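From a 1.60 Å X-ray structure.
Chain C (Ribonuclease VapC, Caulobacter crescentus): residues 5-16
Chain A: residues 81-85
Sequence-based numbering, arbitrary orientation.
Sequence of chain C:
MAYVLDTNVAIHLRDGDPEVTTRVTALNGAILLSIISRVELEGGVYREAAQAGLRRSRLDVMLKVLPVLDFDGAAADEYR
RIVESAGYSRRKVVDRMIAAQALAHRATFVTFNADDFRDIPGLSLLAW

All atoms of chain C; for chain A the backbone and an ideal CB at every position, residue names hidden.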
ATOM      1  N   LEU C   5     -12.746 -11.830  13.632  1.00 11.04           N
ATOM      2  CA  LEU C   5     -13.297 -13.022  13.007  1.00 11.23           C
ATOM      3  C   LEU C   5     -12.219 -14.093  12.879  1.00 16.32           C
ATOM      4  O   LEU C   5     -11.108 -13.816  12.429  1.00 17.39           O
ATOM      5  CB  LEU C   5     -13.827 -12.685  11.615  1.00 12.55           C
ATOM      6  CG  LEU C   5     -14.783 -11.525  11.561  1.00 10.99           C
ATOM      7  CD1 LEU C   5     -15.329 -11.391  10.120  1.00 16.18           C
ATOM      8  CD2 LEU C   5     -15.933 -11.718  12.465  1.00 11.05           C
ATOM      9  N   ASP C   6     -12.553 -15.323  13.249  1.00 10.19           N
ATOM     10  CA  ASP C   6     -11.663 -16.434  12.950  1.00 10.63           C
ATOM     11  C   ASP C   6     -11.697 -16.714  11.456  1.00 12.89           C
ATOM     12  O   ASP C   6     -12.605 -16.277  10.738  1.00 12.63           O
ATOM     13  CB  ASP C   6     -12.113 -17.648  13.754  1.00 13.27           C
ATOM     14  CG  ASP C   6     -11.028 -18.744  13.881  1.00 21.78           C
ATOM     15  OD1 ASP C   6     -11.409 -19.784  14.453  1.00 26.04           O
ATOM     16  OD2 ASP C   6      -9.868 -18.584  13.428  1.00 18.82           O
ATOM     17  N   THR C   7     -10.694 -17.458  10.976  1.00 11.41           N
ATOM     18  CA  THR C   7     -10.525 -17.595   9.539  1.00  9.70           C
ATOM     19  C   THR C   7     -11.748 -18.183   8.852  1.00 11.67           C
ATOM     20  O   THR C   7     -12.135 -17.708   7.779  1.00 11.56           O
ATOM     21  CB  THR C   7      -9.276 -18.417   9.239  1.00 13.22           C
ATOM     22  OG1 THR C   7      -8.161 -17.717   9.771  1.00 13.52           O
ATOM     23  CG2 THR C   7      -9.093 -18.564   7.741  1.00 11.63           C
ATOM     24  N   ASN C   8     -12.350 -19.262   9.391  1.00 11.60           N
ATOM     25  CA  ASN C   8     -13.471 -19.854   8.688  1.00 11.33           C
ATOM     26  C   ASN C   8     -14.651 -18.904   8.649  1.00 11.49           C
ATOM     27  O   ASN C   8     -15.390 -18.876   7.673  1.00 12.38           O
ATOM     28  CB  ASN C   8     -13.895 -21.177   9.315  1.00 13.31           C
ATOM     29  CG  ASN C   8     -12.844 -22.271   9.167  1.00 23.36           C
ATOM     30  OD1 ASN C   8     -12.386 -22.555   8.066  1.00 22.31           O
ATOM     31  ND2 ASN C   8     -12.467 -22.892  10.281  1.00 28.28           N
ATOM     32  N   VAL C   9     -14.837 -18.102   9.689  1.00 11.17           N
ATOM     33  CA  VAL C   9     -15.893 -17.100   9.641  1.00 11.44           C
ATOM     34  C   VAL C   9     -15.604 -16.102   8.529  1.00 11.25           C
ATOM     35  O   VAL C   9     -16.513 -15.712   7.778  1.00 11.69           O
ATOM     36  CB  VAL C   9     -16.035 -16.394  11.004  1.00 11.33           C
ATOM     37  CG1 VAL C   9     -17.089 -15.301  10.940  1.00 14.43           C
ATOM     38  CG2 VAL C   9     -16.433 -17.367  12.094  1.00 12.11           C
ATOM     39  N   ALA C  10     -14.346 -15.666   8.409  1.00 10.68           N
ATOM     40  CA  ALA C  10     -13.971 -14.739   7.334  1.00 11.24           C
ATOM     41  C   ALA C  10     -14.164 -15.348   5.943  1.00 13.55           C
ATOM     42  O   ALA C  10     -14.550 -14.637   4.998  1.00 12.38           O
ATOM     43  CB  ALA C  10     -12.529 -14.269   7.530  1.00 13.74           C
ATOM     44  N   ILE C  11     -13.855 -16.646   5.775  1.00 12.39           N
ATOM     45  CA  ILE C  11     -14.118 -17.333   4.509  1.00 13.47           C
ATOM     46  C   ILE C  11     -15.596 -17.282   4.176  1.00 12.34           C
ATOM     47  O   ILE C  11     -15.999 -16.990   3.045  1.00 14.68           O
ATOM     48  CB  ILE C  11     -13.622 -18.789   4.585  1.00 11.78           C
ATOM     49  CG1 ILE C  11     -12.100 -18.821   4.561  1.00 12.25           C
ATOM     50  CG2 ILE C  11     -14.180 -19.618   3.435  1.00 17.38           C
ATOM     51  CD1 ILE C  11     -11.518 -20.187   4.950  1.00 15.72           C
ATOM     52  N   HIS C  12     -16.443 -17.571   5.164  1.00 12.34           N
ATOM     53  CA  HIS C  12     -17.878 -17.568   4.915  1.00 13.09           C
ATOM     54  C   HIS C  12     -18.407 -16.167   4.609  1.00 13.17           C
ATOM     55  O   HIS C  12     -19.292 -16.013   3.758  1.00 13.81           O
ATOM     56  CB  HIS C  12     -18.608 -18.165   6.106  1.00 13.92           C
ATOM     57  CG  HIS C  12     -18.555 -19.660   6.137  1.00 13.71           C
ATOM     58  ND1 HIS C  12     -19.685 -20.443   6.085  1.00 21.13           N
ATOM     59  CD2 HIS C  12     -17.505 -20.517   6.220  1.00 17.05           C
ATOM     60  CE1 HIS C  12     -19.337 -21.718   6.136  1.00 23.60           C
ATOM     61  NE2 HIS C  12     -18.022 -21.791   6.221  1.00 18.85           N
ATOM     62  N   LEU C  13     -17.862 -15.140   5.270  1.00 13.01           N
ATOM     63  CA  LEU C  13     -18.213 -13.762   4.919  1.00 12.73           C
ATOM     64  C   LEU C  13     -17.795 -13.461   3.491  1.00 13.02           C
ATOM     65  O   LEU C  13     -18.596 -12.970   2.686  1.00 14.42           O
ATOM     66  CB  LEU C  13     -17.548 -12.785   5.897  1.00 12.76           C
ATOM     67  CG  LEU C  13     -17.752 -11.291   5.638  1.00 12.44           C
ATOM     68  CD1 LEU C  13     -19.211 -10.955   5.597  1.00 15.06           C
ATOM     69  CD2 LEU C  13     -17.057 -10.469   6.733  1.00 14.28           C
ATOM     70  N   ARG C  14     -16.536 -13.738   3.167  1.00 12.52           N
ATOM     71  CA  ARG C  14     -16.057 -13.545   1.807  1.00 14.49           C
ATOM     72  C   ARG C  14     -16.995 -14.176   0.795  1.00 17.72           C
ATOM     73  O   ARG C  14     -17.281 -13.599  -0.262  1.00 15.46           O
ATOM     74  CB  ARG C  14     -14.684 -14.175   1.660  1.00 14.34           C
ATOM     75  CG  ARG C  14     -13.865 -13.641   0.460  1.00 19.21           C
ATOM     76  CD  ARG C  14     -14.070 -14.493  -0.745  1.00 28.66           C
ATOM     77  NE  ARG C  14     -13.868 -15.887  -0.376  1.00 22.00           N
ATOM     78  CZ  ARG C  14     -12.697 -16.466  -0.269  1.00 23.03           C
ATOM     79  NH1 ARG C  14     -11.586 -15.784  -0.550  1.00 27.41           N
ATOM     80  NH2 ARG C  14     -12.638 -17.732   0.080  1.00 20.00           N
ATOM     81  N   ASP C  15     -17.413 -15.412   1.063  1.00 14.93           N
ATOM     82  CA  ASP C  15     -18.248 -16.162   0.137  1.00 17.71           C
ATOM     83  C   ASP C  15     -19.705 -15.749   0.166  1.00 15.01           C
ATOM     84  O   ASP C  15     -20.486 -16.281  -0.630  1.00 22.98           O
ATOM     85  CB  ASP C  15     -18.204 -17.668   0.431  1.00 15.88           C
ATOM     86  CG  ASP C  15     -16.821 -18.297   0.192  1.00 23.65           C
ATOM     87  OD1 ASP C  15     -15.966 -17.694  -0.481  1.00 24.77           O
ATOM     88  OD2 ASP C  15     -16.608 -19.427   0.663  1.00 24.46           O
ATOM     89  N   GLY C  16     -20.096 -14.847   1.056  1.00 19.04           N
ATOM     90  CA  GLY C  16     -21.467 -14.387   1.080  1.00 17.28           C
ATOM     91  C   GLY C  16     -22.436 -15.359   1.715  1.00 19.34           C
ATOM     92  O   GLY C  16     -23.619 -15.338   1.387  1.00 22.72           O
TER
ATOM     93  N   UNK A  81      -6.133 -27.257   7.141  1.00 23.91           N
ATOM     94  CA  UNK A  81      -6.906 -27.236   5.910  1.00 20.41           C
ATOM     95  C   UNK A  81      -8.285 -26.691   6.244  1.00 31.16           C
ATOM     96  O   UNK A  81      -9.069 -27.364   6.920  1.00 37.07           O
ATOM     97  CB  UNK A  81      -6.992 -28.625   5.274  1.00 20.41           C
ATOM     98  N   UNK A  82      -8.577 -25.457   5.780  1.00 26.93           N
ATOM     99  CA  UNK A  82      -9.859 -24.801   6.022  1.00 34.45           C
ATOM    100  C   UNK A  82     -10.837 -25.115   4.895  1.00 46.45           C
ATOM    101  O   UNK A  82     -10.519 -24.875   3.720  1.00 40.73           O
ATOM    102  CB  UNK A  82      -9.673 -23.289   6.159  1.00 34.45           C
ATOM    103  N   UNK A  83     -12.042 -25.554   5.204  1.00 38.61           N
ATOM    104  CA  UNK A  83     -13.078 -25.658   4.159  1.00 40.65           C
ATOM    105  C   UNK A  83     -13.367 -24.349   3.413  1.00 48.18           C
ATOM    106  O   UNK A  83     -13.952 -23.433   4.000  1.00 46.24           O
ATOM    107  CB  UNK A  83     -14.379 -26.160   4.789  1.00 40.65           C
ATOM    108  N   UNK A  84     -12.968 -24.229   2.142  1.00 55.08           N
ATOM    109  CA  UNK A  84     -13.619 -23.303   1.223  1.00 61.95           C
ATOM    110  C   UNK A  84     -12.899 -22.032   0.741  1.00 65.67           C
ATOM    111  O   UNK A  84     -13.562 -21.182   0.133  1.00 63.38           O
ATOM    112  CB  UNK A  84     -14.919 -22.854   1.894  1.00 61.95           C
ATOM    113  N   UNK A  85     -11.594 -21.850   0.971  1.00 61.29           N
ATOM    114  CA  UNK A  85     -10.887 -20.732   0.282  1.00 48.42           C
ATOM    115  C   UNK A  85     -10.070 -21.271  -0.881  1.00 47.25           C
ATOM    116  O   UNK A  85     -10.243 -22.420  -1.282  1.00 44.01           O
ATOM    117  CB  UNK A  85      -9.975 -19.975   1.250  1.00 48.42           C
TER

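Chain C offers one side of a short helix, residues 7 to 14, lined by Thr C7, Ile C11 and Arg C14, with Asn C8 and Asp C15 beside them. The segment of chain A runs along it with position 82 nearest Asn C8 and position 85 nearest Ile C11.

Position 81 lies beyond this surface. Its ideal CB has nothing of chain C within 5.5 Å, so the helix sets no rule, and almost any side chain would do. The residue is Glu A81, extended and touching nothing in this stretch of chain C.

At position 82 the CA-to-CB bond points toward the helix. The ideal CB sits 3.8 Å from Ile C11 CD1, which favours an apolar start to the side chain, while Asn C8 OD1, 3.4 Å from the same ideal CB, leaves little room on that side. Farther along, toward the start of the helix, Asp C6 offers a carboxylate and Thr C7 a hydroxyl. A medium hydrophobic residue could stop against Ile C11; a long basic one, lysine or arginine, could set its CB against the isoleucine and carry its charge toward the aspartate. The residue is Arg A82, with chi1 and chi2 both m and the rest of the chain extended. Its CB packs 3.8 Å from Ile C11 CD1, and Thr C7 CB lies over one face of the guanidinium. Asp C6 answers the charge only loosely: Arg A82 NH2 is 4.5 Å from Asp C6 OD2, which lies well out of the guanidinium plane, so this is attraction between charges without a hydrogen bond; the guanidinium is hydrogen-bonded elsewhere in the structure. Asp C6 OD2 instead accepts from Thr C7 N at 2.8 Å. A water accepts from Arg A82 NH1 at 3.3 Å and, weakly, from Asn C8 ND2 at 3.3 Å, linking the two side chains.

At position 83 CA-to-CB points sideways, and the nearest chain C atom to the ideal CB is Asn C8 OD1 at 5.3 Å. Many residues would fit; a phi of -57° also admits proline. Pro A83 takes the place, its ring reaching back so that CD lies 3.7 Å from Asn C8 OD1.

Position 84 is decided by its backbone. With phi/psi of 109/11, a CB would be jammed against the preceding carbonyl oxygen, which by itself calls for glycine. That CB would also point toward the helix, 3.7 Å from Ile C11 CG2. Gly A84 is the residue, poorly ordered, its carbonyl O 3.6 Å from Arg C14 NH2 and close to the guanidinium plane, though no hydrogen bond forms.

At position 85 CA-to-CB points sideways, the ideal CB 4.0 Å from Ile C11 CD1 and 3.7 Å from Arg C14 NH2. Arg C14 is already engaged by Asp C15, NE to OD1 at 2.8 Å in a salt bridge, so an acid is not required; leucine, isoleucine, valine or methionine would suit the isoleucine methyl. Leu A85 answers, with CD2 3.7 Å from Ile C11 CD1.

Chain A (81-85) ERPGL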
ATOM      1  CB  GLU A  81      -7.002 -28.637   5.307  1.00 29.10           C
ATOM      2  CG  GLU A  81      -7.628 -28.617   3.916  1.00 44.92           C
ATOM      3  CD  GLU A  81      -7.691 -29.982   3.255  1.00 54.07           C
ATOM      4  OE1 GLU A  81      -6.925 -30.881   3.661  1.00 49.91           O
ATOM      5  OE2 GLU A  81      -8.514 -30.148   2.327  1.00 59.53           O
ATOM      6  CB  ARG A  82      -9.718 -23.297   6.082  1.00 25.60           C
ATOM      7  CG  ARG A  82      -8.613 -22.780   6.942  1.00 20.09           C
ATOM      8  CD  ARG A  82      -8.963 -22.834   8.413  1.00 19.90           C
ATOM      9  NE  ARG A  82      -8.031 -21.989   9.132  1.00 15.98           N
ATOM     10  CZ  ARG A  82      -7.964 -21.865  10.450  1.00 15.84           C
ATOM     11  NH1 ARG A  82      -8.751 -22.579  11.256  1.00 20.45           N
ATOM     12  NH2 ARG A  82      -7.087 -21.034  10.965  1.00 16.59           N
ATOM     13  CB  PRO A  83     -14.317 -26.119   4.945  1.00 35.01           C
ATOM     14  CG  PRO A  83     -13.831 -26.639   6.234  1.00 27.13           C
ATOM     15  CD  PRO A  83     -12.528 -25.939   6.540  1.00 27.75           C
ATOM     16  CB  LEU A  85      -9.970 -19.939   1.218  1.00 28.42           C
ATOM     17  CG  LEU A  85      -9.102 -20.767   2.213  1.00 43.99           C
ATOM     18  CD1 LEU A  85      -8.134 -21.795   1.607  1.00 41.04           C
ATOM     19  CD2 LEU A  85      -8.325 -19.859   3.142  1.00 42.72           C
TER
HETATM   20  O   HOH W   1     -10.313 -25.393  10.587  1.00 16.97           O
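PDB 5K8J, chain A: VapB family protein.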